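Local coordinates for protein race-specific elicitor A4 (Passalora fulva, PDB 6BN0) that binds chitin through a CBM14 domain as a fungal effector and triggers a hypersensitive response in tomato plants carrying Cf-4, at residues 57-62 with 66-71; 4-9 with 34-39; 14-17 with 21-24; 28-33 with 73-78. All coordinates share one frame; numbering follows the deposited sequence.

In the fold
The four contacts belong to one small, disulfide-rich chitin-binding chain of the CBM14 family. Along the chain, interaction 2 (4-9 with 34-39) encloses interaction 3 (14-17 with 21-24), their centres about 7 Å apart; both reach the three-stranded sheet through its neighbouring strands 32-38 and 23-25 and touch the same sugar. Interaction 4 (28-33 with 73-78) encloses the hairpin of interaction 1, with centres about 8 Å apart. These two pairs occupy opposite sides of the chain's centre, interactions 1 and 2 being about 19 Å apart between centres. Interactions 2 and 4 both use strand 32-38 and cross along the chain, each closed by a disulfide, while interactions 1 to 3 carry glycan contacts.

Interaction 1 (57-62 with 66-71); sequences QWNDNV and WCDYPN. With NAG (2-acetamido-2-deoxy-beta-D-glucopyranose), chain E; NAG (2-acetamido-2-deoxy-beta-D-glucopyranose), chain B; NAG (2-acetamido-2-deoxy-beta-D-glucopyranose), chain F.
Q57 and D68 pair through both backbone N-H groups in the antiparallel hairpin of strands 57-59 and 66-68, Q57 N giving a 2.8 Å bond to D68 O. N59 and W66 form the next hydrogen-bonded pair, in which N59 N donates to W66 O at 2.8 Å while the return bond is weak. The axes of the short strands are 124° apart, a strongly twisted pairing.

Q57, which has the most surface buried here, stretches an extended side chain across P70 at about a right angle. Its OE1 comes within 3.6 Å of P70 CB and accepts a hydrogen bond from a water that also donates to P70 O; the same OE1 is hydrogen-bonded to S73.

The W66 indole stands on the face shared with Q57, N59 and D68. With CG between the backbone N and carbonyl carbon (chi1 62°), NE1 reaches D68 OD2 at 3.0 Å, meeting it from above the carboxylate plane. This bond would hold the ring's rotation, and C6 of the chain B NAG sits 3.8 Å above the ring centre. That sugar's O6 also donates to C67 O at 2.6 Å. D68 OD1 in turn accepts from Y69 N, and Y69 OH shares a hydrogen bond with O3 of the chain E NAG, joining the hairpin to the observed glycan-binding surface.

On the other face, W58 lays one face of its ring against the W66 backbone, stacks with Y33 of strand 32-38 and packs on L23 and P25 of strand 23-25, while C67 is disulfide-linked to C52, beyond strand 45-51.

Interaction 2 (4-9 with 34-39); sequences NPCKPQ and IQCVPL. With NAG (2-acetamido-2-deoxy-beta-D-glucopyranose), chain C; NAG (2-acetamido-2-deoxy-beta-D-glucopyranose), chain D.
C6 and C36 are joined by a disulfide, their SG atoms 2.0 Å apart and the bridge torsion at -91°, close to the relaxed right-angle value. Beside the bridge, P5 presents the CG and CD corner of its ring to I34; CG lies 3.8 Å from I34 CG2, and the CD1 end of the isoleucine reaches the same corner. No hydrogen bond links the two segments, so the covalent bridge and this apolar patch carry the contact.

The bridge ties the N-terminal segment leading into helix 8-14 to strand 32-38, the central strand of the three-stranded antiparallel sheet in this chitin-binding type-2 fold. C36 and I34 direct their side chains toward the N-terminal segment, whereas the alternating Q35 and V37 point away from it; the ends of both side chains meet the glycan. Q35 is extended from a CG anti to the backbone N (chi1 176°). Its amide reaches between two sugars: OE1 lies 3.0 Å from O3 of the chain D NAG, and NE2 makes a weak bond of 3.4 Å to O3 of the chain C NAG. V37 CG2 meets the acetamido methyl C8 of that second sugar at 3.7 Å.

Further out, Y24 of strand 23-25 packs on P5 and C36 while its hydroxyl bonds K7 N, and backbone bonds from C22 and Y24 hold strand 32-38 on one side, with V48 and K46 holding it on the other.

Interaction 3 (14-17 with 21-24); sequences TKCM and DCLY. With NAG (2-acetamido-2-deoxy-beta-D-glucopyranose), chain D; NAG (2-acetamido-2-deoxy-beta-D-glucopyranose), chain G.
C16 and C22 close a short disulfide loop, with SG atoms 2.1 Å apart and a bridge torsion of -80°. It joins the exit of helix 8-14 to the approach to strand 23-25 in the CBM14 fold. The tight part of the contact continues from the sulfurs into T14 and D21, whose side chains run alongside each other, pointing opposite ways. T14 CB approaches D21 OD2 to 3.3 Å, and T14 OG1 lies against C22 SG. That hydroxyl occupies the position between backbone N and carbonyl carbon (chi1 74°), from which it accepts a 2.9 Å bond from C16 N, forming an ST turn. T14 OG1 is also bonded to E10 O one helical turn back. The type I' turn from T14 to M17, closed by M17 N to T14 O, thus carries this side-chain bond as well.

The looser side is bridged by water rather than direct bonds. One water donates to both T14 O and D21 OD2, a carboxylate oxygen that takes its stronger bond from G18 N.

Toward the glycan, the turn offers carbonyl oxygens. K15 O accepts from O6 of the chain G NAG at 2.9 Å, and the bent M17 side chain brings SD to 3.5 Å from that same O6. Beside it, N2 of the chain D NAG donates to C16 O at 3.0 Å, with an almost straight N-H...O angle of 173°.

Interaction 4 (28-33 with 73-78); sequences DSCTTY and STCPVK
The backbones come closest at C30 and C75, whose CA atoms are 5.5 Å apart, and no hydrogen bond passes between the two segments. A disulfide makes the junction instead, tying the lead-in to strand 32-38 to the C-terminal loop of the chitin-binding type-2 domain. The SG atoms are 2.1 Å apart with a bridge torsion of 83°, opposite in sign to those of the C6-C36 and C16-C22 bridges.

The two cysteines reach the bond differently. C30 SG stands anti to its carbonyl carbon (chi1 -73°), on a CB that points toward the C-terminal loop, whereas C75 SG is anti to its own backbone N (chi1 -172°). The P76 ring adds a small apolar contact, its CD lying 3.5 Å from C30 SG.

Polar contacts flank each cysteine. On one side, the hydroxyls of S29 and T32 share a 2.9 Å hydrogen bond (S29 OG to T32 OG1), and T32 OG1 is bonded to N26 as well. W58 makes backbone hydrogen bonds to both C30 and T74, so strand 57-59 contacts both segments. Y33, farther along strand 32-38, belongs to the observed glycan pocket.

On the other side, S73 OG accepts from C75 N at 3.2 Å in an ST turn and is also bonded to P70 O. The K78 chain folds back over this turn, and its NZ donates to S73 OG at 3.1 Å and to S73 O at 2.9 Å, the latter from above the carbonyl plane.

Interaction 1 (57-62 with 66-71)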
# COMPACT_ATOMS: atom_id res chain seq x y z
N GLN A 57 -4.02 4.33 13.02
CA GLN A 57 -4.62 5.63 12.73
C GLN A 57 -3.79 6.32 11.66
O GLN A 57 -2.59 6.04 11.52
CB GLN A 57 -4.68 6.53 13.98
CG GLN A 57 -5.58 6.01 15.13
CD GLN A 57 -5.59 6.95 16.31
OE1 GLN A 57 -4.71 7.78 16.43
NE2 GLN A 57 -6.55 6.80 17.19
N TRP A 58 -4.44 7.20 10.89
CA TRP A 58 -3.78 7.87 9.76
C TRP A 58 -2.60 8.70 10.26
O TRP A 58 -2.73 9.49 11.20
CB TRP A 58 -4.78 8.81 9.03
CG TRP A 58 -4.14 9.41 7.79
CD1 TRP A 58 -3.91 10.74 7.53
CD2 TRP A 58 -3.62 8.68 6.67
NE1 TRP A 58 -3.30 10.88 6.29
CE2 TRP A 58 -3.10 9.63 5.75
CE3 TRP A 58 -3.55 7.31 6.35
CZ2 TRP A 58 -2.51 9.26 4.53
CZ3 TRP A 58 -2.95 6.94 5.12
CH2 TRP A 58 -2.45 7.92 4.22
N ASN A 59 -1.46 8.58 9.56
CA ASN A 59 -0.27 9.40 9.80
C ASN A 59 -0.03 10.25 8.55
O ASN A 59 0.52 9.79 7.55
CB ASN A 59 0.94 8.50 10.16
CG ASN A 59 2.19 9.29 10.52
OD1 ASN A 59 3.16 8.70 11.02
ND2 ASN A 59 2.20 10.57 10.23
N ASP A 60 -0.48 11.50 8.60
CA ASP A 60 -0.42 12.42 7.47
C ASP A 60 0.93 13.10 7.33
O ASP A 60 1.08 13.98 6.48
CB ASP A 60 -1.50 13.50 7.62
CG ASP A 60 -1.90 14.12 6.28
OD1 ASP A 60 -1.98 15.37 6.18
OD2 ASP A 60 -2.16 13.34 5.33
N ASN A 61 1.91 12.75 8.17
CA ASN A 61 3.19 13.45 8.11
C ASN A 61 3.91 13.22 6.77
O ASN A 61 3.77 12.17 6.13
CB ASN A 61 4.09 13.01 9.26
CG ASN A 61 3.82 13.76 10.55
OD1 ASN A 61 3.85 14.99 10.58
ND2 ASN A 61 3.55 13.03 11.63
N VAL A 62 4.70 14.21 6.37
CA VAL A 62 5.51 14.08 5.17
C VAL A 62 6.37 12.83 5.27
O VAL A 62 6.99 12.56 6.30
CB VAL A 62 6.40 15.32 5.00
CG1 VAL A 62 7.45 15.05 3.94
CG2 VAL A 62 5.56 16.51 4.63
N TRP A 66 0.58 6.98 5.76
CA TRP A 66 0.21 5.60 5.98
C TRP A 66 -0.48 5.47 7.33
O TRP A 66 -0.46 6.39 8.15
CB TRP A 66 1.44 4.69 5.85
CG TRP A 66 2.54 4.92 6.83
CD1 TRP A 66 2.44 5.38 8.13
CD2 TRP A 66 3.93 4.62 6.62
NE1 TRP A 66 3.68 5.38 8.73
CE2 TRP A 66 4.61 4.90 7.82
CE3 TRP A 66 4.65 4.11 5.53
CZ2 TRP A 66 6.01 4.72 7.96
CZ3 TRP A 66 6.04 3.93 5.68
CH2 TRP A 66 6.69 4.23 6.87
N CYS A 67 -1.09 4.31 7.55
CA CYS A 67 -1.68 4.01 8.86
C CYS A 67 -0.59 3.62 9.86
O CYS A 67 0.36 2.92 9.51
CB CYS A 67 -2.72 2.91 8.68
SG CYS A 67 -4.02 3.33 7.52
N ASP A 68 -0.72 4.08 11.10
CA ASP A 68 0.40 4.02 12.06
C ASP A 68 -0.14 3.77 13.46
O ASP A 68 -1.36 3.86 13.69
CB ASP A 68 1.24 5.33 12.03
CG ASP A 68 2.77 5.07 12.21
OD1 ASP A 68 3.17 4.06 12.82
OD2 ASP A 68 3.60 5.84 11.71
N TYR A 69 0.76 3.47 14.40
CA TYR A 69 0.33 3.35 15.79
C TYR A 69 -0.21 4.70 16.26
O TYR A 69 0.32 5.76 15.86
CB TYR A 69 1.46 2.88 16.73
CG TYR A 69 2.04 1.57 16.29
CD1 TYR A 69 1.31 0.39 16.39
CD2 TYR A 69 3.33 1.50 15.74
CE1 TYR A 69 1.84 -0.82 15.99
CE2 TYR A 69 3.86 0.31 15.34
CZ TYR A 69 3.12 -0.85 15.46
OH TYR A 69 3.65 -2.05 15.05
N PRO A 70 -1.23 4.70 17.13
CA PRO A 70 -1.83 5.99 17.56
C PRO A 70 -0.85 7.01 18.11
O PRO A 70 -0.97 8.19 17.77
CB PRO A 70 -2.84 5.54 18.62
CG PRO A 70 -3.31 4.15 18.08
CD PRO A 70 -2.00 3.52 17.58
N ASN A 71 0.13 6.60 18.91
CA ASN A 71 1.09 7.57 19.42
C ASN A 71 1.95 8.22 18.33
O ASN A 71 2.62 9.21 18.61
CB ASN A 71 1.99 6.93 20.47
CG ASN A 71 2.93 5.93 19.87
OD1 ASN A 71 2.51 5.02 19.15
ND2 ASN A 71 4.21 6.09 20.14
C1 NAG E . 6.39 -0.19 10.15
C2 NAG E . 5.79 -0.55 11.50
C3 NAG E . 6.88 -0.57 12.60
C4 NAG E . 8.07 -1.41 12.14
C5 NAG E . 8.52 -1.05 10.73
C6 NAG E . 9.57 -1.99 10.20
C7 NAG E . 3.44 -0.20 11.93
C8 NAG E . 2.31 0.74 12.27
N2 NAG E . 4.66 0.31 11.85
O3 NAG E . 6.36 -1.17 13.79
O4 NAG E . 9.20 -1.27 13.01
O5 NAG E . 7.40 -1.11 9.82
O6 NAG E . 9.93 -1.69 8.86
O7 NAG E . 3.25 -1.40 11.77
C1 NAG B . 4.53 0.07 5.18
C2 NAG B . 6.02 -0.12 5.51
C3 NAG B . 6.21 -0.56 6.98
C4 NAG B . 5.40 0.31 7.93
C5 NAG B . 3.94 0.38 7.47
C6 NAG B . 3.09 1.28 8.35
C7 NAG B . 7.71 -0.93 3.91
C8 NAG B . 8.16 -2.09 3.06
N2 NAG B . 6.60 -1.13 4.63
O3 NAG B . 7.60 -0.46 7.29
O4 NAG B . 5.30 -0.26 9.23
O5 NAG B . 3.92 0.92 6.15
O6 NAG B . 1.77 1.44 7.83
O7 NAG B . 8.34 0.12 3.96
C1 NAG F . 4.09 -4.36 10.63
C2 NAG F . 3.63 -4.91 11.99
C3 NAG F . 4.82 -5.06 12.94
C4 NAG F . 5.96 -5.83 12.29
C5 NAG F . 6.32 -5.19 10.95
C6 NAG F . 7.36 -5.96 10.17
C7 NAG F . 1.38 -4.34 12.85
C8 NAG F . 0.52 -3.25 13.45
N2 NAG F . 2.65 -4.01 12.58
O3 NAG F . 4.38 -5.72 14.13
O4 NAG F . 7.11 -5.73 13.13
O5 NAG F . 5.16 -5.15 10.12
O6 NAG F . 7.74 -5.22 9.02
O7 NAG F . 0.94 -5.46 12.62
O HOH W 1 -3.76 9.08 18.90

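Interaction 2 (4-9 with 34-39)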
# COMPACT_ATOMS: atom_id res chain seq x y z
N ASN A 4 -13.88 16.96 -0.58
CA ASN A 4 -12.96 16.47 -1.62
C ASN A 4 -11.61 17.16 -1.49
O ASN A 4 -11.42 18.28 -2.00
CB ASN A 4 -13.54 16.68 -3.01
CG ASN A 4 -12.64 16.10 -4.12
OD1 ASN A 4 -13.01 16.12 -5.30
ND2 ASN A 4 -11.45 15.64 -3.76
N PRO A 5 -10.65 16.55 -0.80
CA PRO A 5 -9.35 17.20 -0.56
C PRO A 5 -8.32 16.91 -1.64
O PRO A 5 -7.14 17.21 -1.43
CB PRO A 5 -8.92 16.54 0.76
CG PRO A 5 -9.39 15.07 0.57
CD PRO A 5 -10.74 15.22 -0.16
N CYS A 6 -8.73 16.30 -2.76
CA CYS A 6 -7.81 15.87 -3.83
C CYS A 6 -7.29 17.09 -4.56
O CYS A 6 -8.00 17.70 -5.36
CB CYS A 6 -8.54 14.94 -4.80
SG CYS A 6 -9.23 13.50 -3.93
N LYS A 7 -6.06 17.49 -4.29
CA LYS A 7 -5.53 18.69 -4.94
C LYS A 7 -5.19 18.41 -6.40
O LYS A 7 -4.44 17.47 -6.69
CB LYS A 7 -4.29 19.18 -4.25
CG LYS A 7 -4.54 19.64 -2.87
CD LYS A 7 -3.57 20.68 -2.42
CE LYS A 7 -2.76 20.18 -1.28
NZ LYS A 7 -3.11 20.84 -0.02
N PRO A 8 -5.72 19.19 -7.33
CA PRO A 8 -5.55 18.90 -8.76
C PRO A 8 -4.11 18.72 -9.21
O PRO A 8 -3.83 17.84 -10.03
CB PRO A 8 -6.15 20.16 -9.42
CG PRO A 8 -7.06 20.70 -8.43
CD PRO A 8 -6.54 20.39 -7.08
N GLN A 9 -3.19 19.56 -8.74
CA GLN A 9 -1.81 19.44 -9.17
C GLN A 9 -1.21 18.12 -8.70
O GLN A 9 -0.36 17.53 -9.39
CB GLN A 9 -0.98 20.60 -8.64
CG GLN A 9 0.33 20.76 -9.39
CD GLN A 9 0.08 21.01 -10.87
OE1 GLN A 9 -0.55 22.01 -11.24
NE2 GLN A 9 0.55 20.10 -11.73
N ILE A 34 -8.50 9.29 3.02
CA ILE A 34 -9.15 9.54 1.74
C ILE A 34 -8.10 9.29 0.65
O ILE A 34 -6.98 9.80 0.74
CB ILE A 34 -9.75 10.96 1.67
CG1 ILE A 34 -10.97 11.05 2.62
CG2 ILE A 34 -10.07 11.35 0.18
CD1 ILE A 34 -11.57 12.49 2.83
N GLN A 35 -8.47 8.49 -0.34
CA GLN A 35 -7.63 8.21 -1.51
C GLN A 35 -8.37 8.72 -2.75
O GLN A 35 -9.58 8.53 -2.88
CB GLN A 35 -7.33 6.68 -1.64
CG GLN A 35 -6.55 6.36 -2.91
CD GLN A 35 -5.98 4.94 -2.92
OE1 GLN A 35 -4.96 4.68 -3.55
NE2 GLN A 35 -6.62 4.03 -2.20
N CYS A 36 -7.65 9.41 -3.61
CA CYS A 36 -8.24 10.04 -4.79
C CYS A 36 -8.13 9.13 -6.01
O CYS A 36 -7.07 8.56 -6.27
CB CYS A 36 -7.54 11.38 -5.05
SG CYS A 36 -7.56 12.42 -3.58
N VAL A 37 -9.21 9.00 -6.76
CA VAL A 37 -9.20 8.23 -8.00
C VAL A 37 -9.29 9.22 -9.15
O VAL A 37 -10.32 9.90 -9.30
CB VAL A 37 -10.35 7.21 -8.05
CG1 VAL A 37 -10.42 6.53 -9.44
CG2 VAL A 37 -10.24 6.18 -6.89
N PRO A 38 -8.28 9.33 -10.00
CA PRO A 38 -8.35 10.30 -11.11
C PRO A 38 -9.54 10.04 -12.01
O PRO A 38 -9.87 8.90 -12.31
CB PRO A 38 -7.02 10.11 -11.87
CG PRO A 38 -6.08 9.59 -10.79
CD PRO A 38 -6.96 8.67 -9.93
N LEU A 39 -10.21 11.12 -12.43
CA LEU A 39 -11.35 10.99 -13.33
C LEU A 39 -11.06 11.52 -14.72
O LEU A 39 -11.81 11.19 -15.65
CB LEU A 39 -12.58 11.72 -12.77
CG LEU A 39 -13.15 11.08 -11.50
CD1 LEU A 39 -14.32 11.91 -10.93
CD2 LEU A 39 -13.56 9.63 -11.77
C1 NAG C . -7.17 -0.14 -6.20
C2 NAG C . -7.26 0.46 -4.79
C3 NAG C . -5.91 0.30 -4.08
C4 NAG C . -5.47 -1.17 -4.09
C5 NAG C . -5.47 -1.68 -5.54
C6 NAG C . -5.10 -3.15 -5.69
C7 NAG C . -8.78 2.32 -4.26
C8 NAG C . -9.03 3.82 -4.38
N2 NAG C . -7.66 1.86 -4.83
O1 NAG C . -8.40 -0.01 -6.85
O3 NAG C . -6.06 0.77 -2.75
O4 NAG C . -4.12 -1.27 -3.65
O5 NAG C . -6.78 -1.51 -6.10
O6 NAG C . -5.94 -3.94 -4.85
O7 NAG C . -9.57 1.58 -3.69
C1 NAG D . -2.85 2.42 -8.31
C2 NAG D . -3.37 2.75 -6.93
C3 NAG D . -2.24 2.70 -5.90
C4 NAG D . -1.45 1.39 -6.02
C5 NAG D . -1.03 1.14 -7.48
C6 NAG D . -0.37 -0.21 -7.72
C7 NAG D . -5.35 4.23 -6.83
C8 NAG D . -5.84 5.68 -6.89
N2 NAG D . -4.02 4.06 -6.92
O3 NAG D . -2.85 2.79 -4.61
O4 NAG D . -0.26 1.53 -5.25
O5 NAG D . -2.20 1.16 -8.29
O6 NAG D . -1.20 -1.24 -7.19
O7 NAG D . -6.12 3.28 -6.72

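Interaction 3 (14-17 with 21-24)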
# COMPACT_ATOMS: atom_id res chain seq x y z
N THR A 14 1.18 13.07 -10.13
CA THR A 14 1.47 11.72 -9.70
C THR A 14 0.58 10.68 -10.36
O THR A 14 0.92 9.50 -10.34
CB THR A 14 1.31 11.58 -8.18
OG1 THR A 14 -0.09 11.59 -7.88
CG2 THR A 14 1.98 12.74 -7.44
N LYS A 15 -0.55 11.12 -10.92
CA LYS A 15 -1.61 10.26 -11.43
C LYS A 15 -2.11 9.31 -10.34
O LYS A 15 -2.72 8.27 -10.65
CB LYS A 15 -1.14 9.47 -12.67
CG LYS A 15 -0.22 10.31 -13.59
CD LYS A 15 -0.78 10.44 -14.96
CE LYS A 15 0.02 11.41 -15.84
NZ LYS A 15 -0.40 12.84 -15.65
N CYS A 16 -1.86 9.67 -9.08
CA CYS A 16 -2.24 8.90 -7.89
C CYS A 16 -1.75 7.46 -7.94
O CYS A 16 -2.35 6.56 -7.34
CB CYS A 16 -3.76 8.96 -7.68
SG CYS A 16 -4.35 10.71 -7.62
N MET A 17 -0.60 7.24 -8.60
CA MET A 17 -0.07 5.91 -8.87
C MET A 17 0.84 5.38 -7.77
O MET A 17 0.87 4.17 -7.54
CB MET A 17 0.69 5.90 -10.20
CG MET A 17 0.82 4.52 -10.85
SD MET A 17 -0.62 4.10 -11.87
CE MET A 17 -0.44 5.23 -13.23
N ASP A 21 0.79 8.60 -2.92
CA ASP A 21 0.24 9.66 -3.76
C ASP A 21 -1.25 9.84 -3.52
O ASP A 21 -2.01 8.87 -3.52
CB ASP A 21 0.47 9.33 -5.24
CG ASP A 21 1.94 9.37 -5.65
OD1 ASP A 21 2.74 9.98 -4.92
OD2 ASP A 21 2.30 8.80 -6.71
N CYS A 22 -1.69 11.11 -3.37
CA CYS A 22 -3.12 11.43 -3.33
C CYS A 22 -3.82 10.79 -2.13
O CYS A 22 -4.95 10.33 -2.25
CB CYS A 22 -3.82 11.02 -4.63
SG CYS A 22 -3.08 11.57 -6.20
N LEU A 23 -3.14 10.73 -0.98
CA LEU A 23 -3.71 10.22 0.26
C LEU A 23 -3.83 11.35 1.27
O LEU A 23 -2.84 12.05 1.52
CB LEU A 23 -2.86 9.09 0.86
CG LEU A 23 -2.45 7.97 -0.12
CD1 LEU A 23 -1.55 6.93 0.53
CD2 LEU A 23 -3.72 7.23 -0.60
N TYR A 24 -5.01 11.49 1.88
CA TYR A 24 -5.32 12.66 2.70
C TYR A 24 -6.04 12.22 3.97
O TYR A 24 -6.65 11.15 4.00
CB TYR A 24 -6.24 13.67 1.99
CG TYR A 24 -5.63 14.24 0.76
CD1 TYR A 24 -5.75 13.60 -0.45
CD2 TYR A 24 -4.94 15.46 0.82
CE1 TYR A 24 -5.15 14.16 -1.63
CE2 TYR A 24 -4.36 16.01 -0.31
CZ TYR A 24 -4.46 15.35 -1.52
OH TYR A 24 -3.89 15.95 -2.64
C1 NAG D . -2.85 2.42 -8.31
C2 NAG D . -3.37 2.75 -6.93
C3 NAG D . -2.24 2.70 -5.90
C4 NAG D . -1.45 1.39 -6.02
C5 NAG D . -1.03 1.14 -7.48
C6 NAG D . -0.37 -0.21 -7.72
C7 NAG D . -5.35 4.23 -6.83
C8 NAG D . -5.84 5.68 -6.89
N2 NAG D . -4.02 4.06 -6.92
O3 NAG D . -2.85 2.79 -4.61
O4 NAG D . -0.26 1.53 -5.25
O5 NAG D . -2.20 1.16 -8.29
O6 NAG D . -1.20 -1.24 -7.19
O7 NAG D . -6.12 3.28 -6.72
C1 NAG G . -4.88 2.24 -13.12
C2 NAG G . -3.74 1.31 -12.71
C3 NAG G . -3.67 1.16 -11.19
C4 NAG G . -3.68 2.53 -10.51
C5 NAG G . -4.82 3.38 -11.07
C6 NAG G . -4.87 4.80 -10.52
C7 NAG G . -2.88 -0.67 -13.88
C8 NAG G . -3.23 -1.99 -14.50
N2 NAG G . -3.89 0.01 -13.35
O1 NAG G . -4.84 2.42 -14.49
O3 NAG G . -2.51 0.41 -10.81
O4 NAG G . -3.98 2.36 -9.14
O5 NAG G . -4.71 3.48 -12.49
O6 NAG G . -3.66 5.51 -10.79
O7 NAG G . -1.73 -0.24 -13.87
O HOH W 2 3.68 8.69 -9.32
O HOH W 3 -3.29 6.74 -4.72

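Interaction 4 (28-33 with 73-78)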
# COMPACT_ATOMS: atom_id res chain seq x y z
N ASP A 28 -13.67 13.06 9.31
CA ASP A 28 -14.64 12.43 10.21
C ASP A 28 -14.01 11.43 11.16
O ASP A 28 -14.62 11.08 12.18
CB ASP A 28 -15.73 11.73 9.40
CG ASP A 28 -16.59 12.70 8.61
OD1 ASP A 28 -16.87 13.82 9.12
OD2 ASP A 28 -16.99 12.35 7.48
N SER A 29 -12.81 10.93 10.85
CA SER A 29 -12.38 9.76 11.59
C SER A 29 -10.88 9.58 11.43
O SER A 29 -10.32 9.89 10.39
CB SER A 29 -13.17 8.52 11.12
OG SER A 29 -12.36 7.45 10.67
N CYS A 30 -10.23 9.17 12.52
CA CYS A 30 -8.80 8.95 12.55
C CYS A 30 -8.39 7.56 12.07
O CYS A 30 -7.21 7.32 11.89
CB CYS A 30 -8.28 9.16 13.98
SG CYS A 30 -8.28 10.94 14.43
N THR A 31 -9.33 6.65 11.90
CA THR A 31 -8.99 5.28 11.49
C THR A 31 -9.28 5.03 10.02
O THR A 31 -9.41 3.89 9.60
CB THR A 31 -9.73 4.26 12.35
OG1 THR A 31 -11.12 4.44 12.14
CG2 THR A 31 -9.40 4.46 13.81
N THR A 32 -9.45 6.09 9.24
CA THR A 32 -9.65 5.98 7.81
C THR A 32 -8.81 7.07 7.17
O THR A 32 -8.21 7.89 7.87
CB THR A 32 -11.12 6.14 7.41
OG1 THR A 32 -11.59 7.44 7.86
CG2 THR A 32 -11.99 5.00 7.99
N TYR A 33 -8.72 7.03 5.84
CA TYR A 33 -8.08 8.11 5.11
C TYR A 33 -8.83 8.25 3.79
O TYR A 33 -9.73 7.45 3.49
CB TYR A 33 -6.58 7.83 4.92
CG TYR A 33 -6.29 6.51 4.19
CD1 TYR A 33 -6.32 5.30 4.87
CD2 TYR A 33 -5.99 6.50 2.81
CE1 TYR A 33 -6.03 4.08 4.22
CE2 TYR A 33 -5.71 5.30 2.15
CZ TYR A 33 -5.73 4.09 2.87
OH TYR A 33 -5.51 2.89 2.23
N SER A 73 0.44 8.85 15.18
CA SER A 73 -0.48 9.31 14.16
C SER A 73 -0.68 10.81 14.27
O SER A 73 -0.30 11.44 15.26
CB SER A 73 -1.84 8.62 14.29
OG SER A 73 -2.56 9.26 15.34
N THR A 74 -1.33 11.38 13.26
CA THR A 74 -1.68 12.80 13.27
C THR A 74 -3.15 13.02 13.68
O THR A 74 -3.72 14.08 13.42
CB THR A 74 -1.36 13.43 11.91
OG1 THR A 74 -1.94 12.64 10.87
CG2 THR A 74 0.18 13.58 11.66
N CYS A 75 -3.77 12.04 14.31
CA CYS A 75 -5.10 12.23 14.85
C CYS A 75 -5.11 13.50 15.72
O CYS A 75 -4.22 13.67 16.56
CB CYS A 75 -5.51 11.01 15.69
SG CYS A 75 -7.30 11.00 16.24
N PRO A 76 -6.06 14.41 15.53
CA PRO A 76 -6.12 15.59 16.41
C PRO A 76 -6.52 15.26 17.83
O PRO A 76 -6.34 16.11 18.71
CB PRO A 76 -7.17 16.48 15.75
CG PRO A 76 -7.78 15.70 14.67
CD PRO A 76 -7.23 14.32 14.65
N VAL A 77 -7.08 14.09 18.09
CA VAL A 77 -7.49 13.68 19.44
C VAL A 77 -6.34 12.93 20.10
O VAL A 77 -5.97 11.85 19.64
CB VAL A 77 -8.75 12.79 19.39
CG1 VAL A 77 -9.23 12.41 20.81
CG2 VAL A 77 -9.88 13.50 18.63
N LYS A 78 -5.78 13.49 21.19
CA LYS A 78 -4.56 12.93 21.76
C LYS A 78 -4.56 12.96 23.29
O LYS A 78 -5.51 13.42 23.93
CB LYS A 78 -3.33 13.69 21.24
CG LYS A 78 -3.01 13.46 19.76
CD LYS A 78 -2.37 12.10 19.52
CE LYS A 78 -1.95 11.98 18.08
NZ LYS A 78 -1.40 10.65 17.80